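Local structure of lipase-esterase related protein (Clostridium acetobutylicum, 3E0X) at residues H9-H23 / L39-H52. The protein is of unknown function but, as an alpha/beta hydrolase-fold relative of lipases and esterases, probably hydrolyses a substrate not yet identified. Sequence-based numbering, arbitrary orientation. Where two conformers were deposited one is given.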
ATOM      1  N   HIS A   9      -4.605  15.115   5.645  1.00 12.72           N
ATOM      2  CA  HIS A   9      -4.642  15.871   4.403  1.00 13.16           C
ATOM      3  C   HIS A   9      -3.491  16.869   4.414  1.00 13.75           C
ATOM      4  O   HIS A   9      -3.458  17.779   5.258  1.00 14.97           O
ATOM      5  CB  HIS A   9      -5.984  16.595   4.383  1.00 13.82           C
ATOM      6  CG  HIS A   9      -6.375  17.127   3.045  1.00 13.36           C
ATOM      7  ND1 HIS A   9      -7.475  17.938   2.872  1.00 14.66           N
ATOM      8  CD2 HIS A   9      -5.823  16.966   1.816  1.00 13.40           C
ATOM      9  CE1 HIS A   9      -7.573  18.268   1.596  1.00 14.97           C
ATOM     10  NE2 HIS A   9      -6.596  17.676   0.927  1.00 13.20           N
ATOM     11  N   VAL A  10      -2.534  16.681   3.504  1.00 13.80           N
ATOM     12  CA  VAL A  10      -1.317  17.502   3.466  1.00 13.59           C
ATOM     13  C   VAL A  10      -0.946  17.860   2.024  1.00 13.63           C
ATOM     14  O   VAL A  10      -1.621  17.435   1.067  1.00 12.68           O
ATOM     15  CB  VAL A  10      -0.119  16.793   4.138  1.00 14.49           C
ATOM     16  CG1 VAL A  10      -0.419  16.608   5.592  1.00 15.90           C
ATOM     17  CG2 VAL A  10       0.168  15.455   3.461  1.00 14.92           C
ATOM     18  N   GLY A  11       0.133  18.617   1.864  1.00 14.01           N
ATOM     19  CA  GLY A  11       0.573  19.016   0.541  1.00 13.80           C
ATOM     20  C   GLY A  11      -0.165  20.224  -0.016  1.00 14.44           C
ATOM     21  O   GLY A  11      -0.727  21.037   0.719  1.00 15.83           O
ATOM     22  N   ASN A  12      -0.147  20.343  -1.332  1.00 13.31           N
ATOM     23  CA  ASN A  12      -0.765  21.462  -2.012  1.00 13.93           C
ATOM     24  C   ASN A  12      -2.213  21.100  -2.279  1.00 13.93           C
ATOM     25  O   ASN A  12      -2.543  20.401  -3.256  1.00 13.79           O
ATOM     26  CB  ASN A  12       0.028  21.709  -3.295  1.00 14.85           C
ATOM     27  CG  ASN A  12      -0.598  22.740  -4.164  1.00 17.49           C
ATOM     28  OD1 ASN A  12      -1.479  23.465  -3.721  1.00 18.36           O
ATOM     29  ND2 ASN A  12      -0.192  22.768  -5.435  1.00 21.51           N
ATOM     30  N   LYS A  13      -3.097  21.552  -1.396  1.00 14.94           N
ATOM     31  CA  LYS A  13      -4.469  21.053  -1.400  1.00 15.15           C
ATOM     32  C   LYS A  13      -5.248  21.485  -2.631  1.00 15.49           C
ATOM     33  O   LYS A  13      -6.291  20.898  -2.948  1.00 15.90           O
ATOM     34  CB  LYS A  13      -5.183  21.447  -0.113  1.00 16.28           C
ATOM     35  CG  LYS A  13      -4.553  20.793   1.101  1.00 17.46           C
ATOM     36  CD  LYS A  13      -5.304  21.182   2.361  1.00 21.57           C
ATOM     37  CE  LYS A  13      -4.691  20.526   3.579  1.00 23.22           C
ATOM     38  NZ  LYS A  13      -5.414  20.963   4.802  1.00 26.18           N
ATOM     39  N   LYS A  14      -4.734  22.506  -3.315  1.00 16.28           N
ATOM     40  CA  LYS A  14      -5.362  23.061  -4.517  0.50 15.92           C
ATOM     41  C   LYS A  14      -4.849  22.423  -5.810  1.00 16.18           C
ATOM     42  O   LYS A  14      -5.310  22.767  -6.911  1.00 17.19           O
ATOM     43  CB  LYS A  14      -5.184  24.594  -4.569  0.50 16.29           C
ATOM     44  CG  LYS A  14      -3.808  25.063  -5.031  0.50 15.57           C
ATOM     45  CD  LYS A  14      -3.676  26.591  -5.005  0.50 15.93           C
ATOM     46  CE  LYS A  14      -2.260  27.053  -5.321  0.50 14.57           C
ATOM     47  NZ  LYS A  14      -1.237  26.459  -4.385  0.50 15.72           N
ATOM     48  N   SER A  15      -3.898  21.500  -5.688  1.00 14.85           N
ATOM     49  CA  SER A  15      -3.341  20.815  -6.868  1.00 14.70           C
ATOM     50  C   SER A  15      -4.441  20.044  -7.617  1.00 15.35           C
ATOM     51  O   SER A  15      -5.328  19.462  -6.988  1.00 15.00           O
ATOM     52  CB  SER A  15      -2.264  19.813  -6.462  1.00 15.00           C
ATOM     53  OG  SER A  15      -1.854  19.025  -7.573  1.00 14.81           O
ATOM     54  N   PRO A  16      -4.365  20.022  -8.958  1.00 15.88           N
ATOM     55  CA  PRO A  16      -5.319  19.228  -9.759  1.00 15.81           C
ATOM     56  C   PRO A  16      -5.070  17.727  -9.605  1.00 15.00           C
ATOM     57  O   PRO A  16      -5.925  16.931  -9.984  1.00 14.84           O
ATOM     58  CB  PRO A  16      -5.015  19.662 -11.201  1.00 16.79           C
ATOM     59  CG  PRO A  16      -3.651  20.241 -11.175  1.00 18.00           C
ATOM     60  CD  PRO A  16      -3.417  20.785  -9.798  1.00 17.04           C
ATOM     61  N   ASN A  17      -3.918  17.388  -9.024  1.00 13.80           N
ATOM     62  CA  ASN A  17      -3.531  16.008  -8.889  0.50 13.47           C
ATOM     63  C   ASN A  17      -3.641  15.572  -7.429  1.00 12.54           C
ATOM     64  O   ASN A  17      -2.976  16.115  -6.527  1.00 12.77           O
ATOM     65  CB  ASN A  17      -2.141  15.820  -9.499  0.50 14.28           C
ATOM     66  CG  ASN A  17      -1.961  16.644 -10.786  0.50 15.36           C
ATOM     67  OD1 ASN A  17      -2.776  16.561 -11.714  0.50 16.17           O
ATOM     68  ND2 ASN A  17      -0.918  17.466 -10.824  0.50 17.42           N
ATOM     69  N   THR A  18      -4.525  14.611  -7.205  1.00 11.25           N
ATOM     70  CA  THR A  18      -4.805  14.110  -5.871  1.00 10.95           C
ATOM     71  C   THR A  18      -4.164  12.741  -5.730  1.00 11.54           C
ATOM     72  O   THR A  18      -4.366  11.880  -6.584  1.00 12.22           O
ATOM     73  CB  THR A  18      -6.348  14.008  -5.655  1.00 11.79           C
ATOM     74  OG1 THR A  18      -6.915  15.325  -5.667  1.00 12.50           O
ATOM     75  CG2 THR A  18      -6.684  13.333  -4.358  1.00 12.32           C
ATOM     76  N   LEU A  19      -3.404  12.556  -4.653  1.00 10.51           N
ATOM     77  CA  LEU A  19      -2.780  11.274  -4.392  1.00 11.60           C
ATOM     78  C   LEU A  19      -3.410  10.726  -3.139  1.00 10.81           C
ATOM     79  O   LEU A  19      -3.375  11.370  -2.068  1.00 11.31           O
ATOM     80  CB  LEU A  19      -1.284  11.455  -4.173  1.00 11.70           C
ATOM     81  CG  LEU A  19      -0.438  12.167  -5.232  1.00 13.32           C
ATOM     82  CD1 LEU A  19       1.076  12.147  -4.889  1.00 14.59           C
ATOM     83  CD2 LEU A  19      -0.659  11.615  -6.606  1.00 15.73           C
ATOM     84  N   LEU A  20      -3.995   9.540  -3.259  1.00 10.04           N
ATOM     85  CA  LEU A  20      -4.612   8.888  -2.107  1.00 10.41           C
ATOM     86  C   LEU A  20      -3.716   7.697  -1.736  1.00 10.08           C
ATOM     87  O   LEU A  20      -3.556   6.762  -2.530  1.00 10.59           O
ATOM     88  CB  LEU A  20      -6.038   8.435  -2.470  1.00 10.79           C
ATOM     89  CG  LEU A  20      -6.801   7.711  -1.362  1.00 12.23           C
ATOM     90  CD1 LEU A  20      -6.986   8.556  -0.138  1.00 12.86           C
ATOM     91  CD2 LEU A  20      -8.153   7.248  -1.857  1.00 12.88           C
ATOM     92  N   PHE A  21      -3.136   7.753  -0.531  1.00 10.12           N
ATOM     93  CA  PHE A  21      -2.165   6.767  -0.063  1.00  9.61           C
ATOM     94  C   PHE A  21      -2.850   5.741   0.803  1.00  9.80           C
ATOM     95  O   PHE A  21      -3.548   6.098   1.773  1.00  9.81           O
ATOM     96  CB  PHE A  21      -1.081   7.449   0.791  1.00 10.06           C
ATOM     97  CG  PHE A  21      -0.243   8.479   0.042  1.00 10.26           C
ATOM     98  CD1 PHE A  21       1.080   8.194  -0.320  1.00 11.74           C
ATOM     99  CD2 PHE A  21      -0.743   9.756  -0.252  1.00 11.64           C
ATOM    100  CE1 PHE A  21       1.879   9.155  -0.980  1.00 13.13           C
ATOM    101  CE2 PHE A  21       0.044  10.707  -0.892  1.00 11.04           C
ATOM    102  CZ  PHE A  21       1.340  10.428  -1.257  1.00 12.42           C
ATOM    103  N   VAL A  22      -2.575   4.471   0.514  1.00  8.43           N
ATOM    104  CA  VAL A  22      -3.144   3.359   1.252  1.00  8.81           C
ATOM    105  C   VAL A  22      -1.998   2.499   1.782  1.00  9.12           C
ATOM    106  O   VAL A  22      -1.233   1.901   1.008  1.00  9.93           O
ATOM    107  CB  VAL A  22      -4.030   2.488   0.342  1.00  8.64           C
ATOM    108  CG1 VAL A  22      -4.588   1.324   1.127  1.00 10.32           C
ATOM    109  CG2 VAL A  22      -5.152   3.317  -0.274  1.00 10.98           C
ATOM    110  N   HIS A  23      -1.925   2.408   3.106  1.00  8.88           N
ATOM    111  CA  HIS A  23      -0.825   1.717   3.773  1.00  8.99           C
ATOM    112  C   HIS A  23      -1.007   0.196   3.718  1.00  9.84           C
ATOM    113  O   HIS A  23      -1.961  -0.317   3.123  1.00 10.64           O
ATOM    114  CB  HIS A  23      -0.741   2.196   5.224  1.00  9.32           C
ATOM    115  CG  HIS A  23      -1.891   1.735   6.047  1.00  8.49           C
ATOM    116  ND1 HIS A  23      -2.974   2.530   6.383  1.00 11.42           N
ATOM    117  CD2 HIS A  23      -2.137   0.521   6.585  1.00  7.30           C
ATOM    118  CE1 HIS A  23      -3.817   1.821   7.123  1.00  7.00           C
ATOM    119  NE2 HIS A  23      -3.344   0.593   7.230  1.00 11.34           N
ATOM    120  N   LEU A  39       6.402  14.857  -2.024  1.00 16.45           N
ATOM    121  CA  LEU A  39       5.192  14.943  -2.858  1.00 15.65           C
ATOM    122  C   LEU A  39       4.322  16.145  -2.492  1.00 15.86           C
ATOM    123  O   LEU A  39       3.094  16.142  -2.697  1.00 15.57           O
ATOM    124  CB  LEU A  39       4.412  13.635  -2.748  1.00 15.30           C
ATOM    125  CG  LEU A  39       5.159  12.435  -3.343  1.00 15.72           C
ATOM    126  CD1 LEU A  39       4.506  11.100  -2.987  1.00 15.77           C
ATOM    127  CD2 LEU A  39       5.289  12.606  -4.871  1.00 14.14           C
ATOM    128  N   GLU A  40       4.968  17.184  -1.961  1.00 16.49           N
ATOM    129  CA  GLU A  40       4.279  18.365  -1.424  1.00 17.36           C
ATOM    130  C   GLU A  40       3.576  19.214  -2.456  1.00 16.74           C
ATOM    131  O   GLU A  40       2.713  20.030  -2.095  1.00 17.04           O
ATOM    132  CB  GLU A  40       5.266  19.217  -0.616  1.00 17.94           C
ATOM    133  CG  GLU A  40       5.504  18.652   0.739  1.00 21.63           C
ATOM    134  CD  GLU A  40       6.291  19.582   1.624  1.00 25.44           C
ATOM    135  OE1 GLU A  40       6.143  20.819   1.472  1.00 24.96           O
ATOM    136  OE2 GLU A  40       7.041  19.057   2.480  1.00 29.18           O
ATOM    137  N   ASP A  41       3.889  19.012  -3.733  1.00 16.53           N
ATOM    138  CA  ASP A  41       3.246  19.770  -4.803  1.00 16.67           C
ATOM    139  C   ASP A  41       1.878  19.197  -5.173  1.00 15.60           C
ATOM    140  O   ASP A  41       1.145  19.775  -5.996  1.00 16.65           O
ATOM    141  CB  ASP A  41       4.137  19.834  -6.061  1.00 17.74           C
ATOM    142  CG  ASP A  41       5.269  20.863  -5.938  1.00 21.22           C
ATOM    143  OD1 ASP A  41       5.104  21.850  -5.197  1.00 23.97           O
ATOM    144  OD2 ASP A  41       6.327  20.697  -6.594  1.00 22.66           O
ATOM    145  N   TYR A  42       1.546  18.054  -4.574  1.00 13.85           N
ATOM    146  CA  TYR A  42       0.291  17.371  -4.871  0.50 12.98           C
ATOM    147  C   TYR A  42      -0.677  17.412  -3.701  1.00 12.10           C
ATOM    148  O   TYR A  42      -0.303  17.723  -2.573  1.00 11.45           O
ATOM    149  CB  TYR A  42       0.584  15.930  -5.239  0.50 13.54           C
ATOM    150  CG  TYR A  42       1.659  15.792  -6.287  0.50 14.01           C
ATOM    151  CD1 TYR A  42       1.544  16.425  -7.529  0.50 14.41           C
ATOM    152  CD2 TYR A  42       2.804  15.043  -6.037  0.50 16.45           C
ATOM    153  CE1 TYR A  42       2.536  16.301  -8.499  0.50 15.05           C
ATOM    154  CE2 TYR A  42       3.793  14.906  -6.993  0.50 17.03           C
ATOM    155  CZ  TYR A  42       3.659  15.533  -8.219  0.50 16.13           C
ATOM    156  OH  TYR A  42       4.665  15.361  -9.139  0.50 16.66           O
ATOM    157  N   ASN A  43      -1.947  17.122  -3.984  1.00 11.40           N
ATOM    158  CA  ASN A  43      -2.984  17.136  -2.972  1.00 11.13           C
ATOM    159  C   ASN A  43      -2.969  15.753  -2.333  1.00 11.41           C
ATOM    160  O   ASN A  43      -3.465  14.804  -2.927  1.00 11.34           O
ATOM    161  CB  ASN A  43      -4.333  17.453  -3.623  1.00 11.70           C
ATOM    162  CG  ASN A  43      -5.473  17.405  -2.644  1.00  9.76           C
ATOM    163  OD1 ASN A  43      -5.323  17.797  -1.487  1.00 12.96           O
ATOM    164  ND2 ASN A  43      -6.630  16.925  -3.103  1.00 11.22           N
ATOM    165  N   CYS A  44      -2.366  15.637  -1.148  1.00 11.15           N
ATOM    166  CA  CYS A  44      -2.086  14.322  -0.559  1.00 11.59           C
ATOM    167  C   CYS A  44      -3.090  13.961   0.524  1.00 11.09           C
ATOM    168  O   CYS A  44      -3.278  14.703   1.510  1.00 11.06           O
ATOM    169  CB  CYS A  44      -0.672  14.288   0.041  1.00 11.93           C
ATOM    170  SG  CYS A  44       0.671  14.521  -1.154  1.00 12.92           S
ATOM    171  N   ILE A  45      -3.700  12.791   0.364  1.00 10.61           N
ATOM    172  CA  ILE A  45      -4.685  12.284   1.313  1.00 10.34           C
ATOM    173  C   ILE A  45      -4.167  10.929   1.770  1.00 10.68           C
ATOM    174  O   ILE A  45      -3.964  10.045   0.956  1.00 11.35           O
ATOM    175  CB  ILE A  45      -6.099  12.140   0.651  1.00 10.22           C
ATOM    176  CG1 ILE A  45      -6.578  13.497   0.089  1.00 12.18           C
ATOM    177  CG2 ILE A  45      -7.101  11.637   1.656  1.00 10.37           C
ATOM    178  CD1 ILE A  45      -7.792  13.400  -0.893  1.00 13.16           C
ATOM    179  N   LEU A  46      -3.921  10.790   3.069  1.00 10.47           N
ATOM    180  CA  LEU A  46      -3.358   9.539   3.599  1.00 11.92           C
ATOM    181  C   LEU A  46      -4.402   8.909   4.487  1.00 12.22           C
ATOM    182  O   LEU A  46      -4.815   9.508   5.458  1.00 12.10           O
ATOM    183  CB  LEU A  46      -2.038   9.796   4.352  1.00 13.20           C
ATOM    184  CG  LEU A  46      -1.051  10.470   3.375  1.00 15.62           C
ATOM    185  CD1 LEU A  46      -1.011  11.964   3.610  1.00 17.66           C
ATOM    186  CD2 LEU A  46       0.344   9.845   3.391  1.00 15.50           C
ATOM    187  N   LEU A  47      -4.854   7.704   4.131  1.00 12.26           N
ATOM    188  CA  LEU A  47      -5.960   6.997   4.765  0.50 11.94           C
ATOM    189  C   LEU A  47      -5.488   6.061   5.882  1.00 11.51           C
ATOM    190  O   LEU A  47      -4.465   5.397   5.694  1.00 11.91           O
ATOM    191  CB  LEU A  47      -6.596   6.126   3.669  0.50 12.19           C
ATOM    192  CG  LEU A  47      -8.078   5.799   3.659  0.50 13.15           C
ATOM    193  CD1 LEU A  47      -8.892   7.058   3.926  0.50 12.63           C
ATOM    194  CD2 LEU A  47      -8.484   5.148   2.327  0.50 12.40           C
ATOM    195  N   ASP A  48      -6.224   5.953   6.981  1.00 10.46           N
ATOM    196  CA  ASP A  48      -6.052   4.807   7.883  1.00 11.11           C
ATOM    197  C   ASP A  48      -7.128   3.780   7.541  1.00 10.94           C
ATOM    198  O   ASP A  48      -8.345   4.075   7.569  1.00 11.24           O
ATOM    199  CB  ASP A  48      -6.194   5.224   9.359  1.00 10.68           C
ATOM    200  CG  ASP A  48      -4.901   5.771   9.969  1.00 12.33           C
ATOM    201  OD1 ASP A  48      -3.789   5.385   9.540  1.00 12.77           O
ATOM    202  OD2 ASP A  48      -5.009   6.563  10.938  1.00 14.58           O
ATOM    203  N   LEU A  49      -6.704   2.567   7.206  1.00 10.55           N
ATOM    204  CA  LEU A  49      -7.681   1.506   6.951  1.00 10.72           C
ATOM    205  C   LEU A  49      -8.411   1.152   8.244  1.00 10.60           C
ATOM    206  O   LEU A  49      -7.891   1.347   9.331  1.00 11.22           O
ATOM    207  CB  LEU A  49      -6.996   0.248   6.378  1.00 10.36           C
ATOM    208  CG  LEU A  49      -6.308   0.411   5.016  1.00 10.29           C
ATOM    209  CD1 LEU A  49      -5.457  -0.825   4.686  1.00 12.00           C
ATOM    210  CD2 LEU A  49      -7.392   0.687   3.959  1.00 12.90           C
ATOM    211  N   LYS A  50      -9.609   0.606   8.122  1.00 11.29           N
ATOM    212  CA  LYS A  50     -10.423   0.282   9.290  1.00 11.59           C
ATOM    213  C   LYS A  50      -9.629  -0.585  10.252  1.00 12.15           C
ATOM    214  O   LYS A  50      -8.965  -1.556   9.859  1.00 11.97           O
ATOM    215  CB  LYS A  50     -11.709  -0.413   8.822  1.00 11.06           C
ATOM    216  CG  LYS A  50     -12.759  -0.748   9.904  1.00 12.65           C
ATOM    217  CD  LYS A  50     -14.094  -1.199   9.197  1.00 14.65           C
ATOM    218  CE  LYS A  50     -15.069  -1.846  10.117  1.00 20.03           C
ATOM    219  NZ  LYS A  50     -14.935  -3.306  10.147  1.00 23.00           N
ATOM    220  N   GLY A  51      -9.688  -0.206  11.523  1.00 11.97           N
ATOM    221  CA  GLY A  51      -8.972  -0.917  12.568  1.00 11.34           C
ATOM    222  C   GLY A  51      -7.496  -0.575  12.730  1.00 12.99           C
ATOM    223  O   GLY A  51      -6.820  -1.157  13.581  1.00 14.17           O
ATOM    224  N   HIS A  52      -6.992   0.320  11.884  1.00 10.98           N
ATOM    225  CA  HIS A  52      -5.599   0.744  11.934  1.00 10.89           C
ATOM    226  C   HIS A  52      -5.542   2.224  12.282  1.00 11.13           C
ATOM    227  O   HIS A  52      -6.477   2.968  11.939  1.00 12.41           O
ATOM    228  CB  HIS A  52      -4.940   0.563  10.570  1.00  9.69           C
ATOM    229  CG  HIS A  52      -4.929  -0.860  10.072  1.00  8.95           C
ATOM    230  ND1 HIS A  52      -6.067  -1.523   9.656  1.00 11.54           N
ATOM    231  CD2 HIS A  52      -3.903  -1.728   9.871  1.00  9.14           C
ATOM    232  CE1 HIS A  52      -5.750  -2.741   9.245  1.00  9.63           C
ATOM    233  NE2 HIS A  52      -4.441  -2.894   9.362  1.00  9.64           N
TER
HETATM  234  O   HOH W   1      -2.243   5.223   4.244  1.00 12.47           O
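Strand 43-47 runs between the two strands of 9-23: antiparallel to 9-11 on one edge, parallel to 18-22 on the other, where the axes are inclined by only 17°. Val10 and Cys44 form a hydrogen-bonded antiparallel pair, each N giving to the other's O. On the parallel side the bonds step alternately from Asn43 N to Asn17 O, Leu19 N to Asn43 O, and so on to Leu47 N and Phe21 O. Beyond this last rung the strands splay, and a water donates to both Phe21 O (2.9 Å) and Leu47 O (2.7 Å).

Asn43 ties both neighbours together with its amide. With CG anti to the backbone N (chi1 177°), OD1 takes the His9 NE2 hydrogen on a lone pair at 2.7 Å, while ND2 gives to Thr18 OG1 at 3.0 Å. Lys13 CD lies over one face of the His9 ring. Ile45, on the same face of the sheet, touches Thr18 CG2 with CD1 and Leu20 CD1 with CG2.

On the opposite face, Leu46 CD2 lies over the Phe21 ring, offset toward its rim, in a CH-pi contact 4.0 Å from the centroid; Leu39 CD1 and Cys44 SG meet that ring at its edge. At the far end, Leu49 CD1 covers a face of the His23 imidazole, whose ND1 gives a weak bond to Leu47 O at 3.3 Å. His52 packs obliquely against His23, and His52 NE2 is hydrogen-bonded to Asp171 OD2.

This is the first part of the alpha/beta-hydrolase sheet, in the order 7-11, 43-47, 18-22, the later strand in the middle: 7-11 is outermost, while 18-22 bonds on to strand 86-91. Leu20, Leu47 and Leu49 pack on helix 63-76, Val22 and Leu49 reach helix 93-102, and Phe32 meets Phe21 edge-to-face on the other side of the sheet.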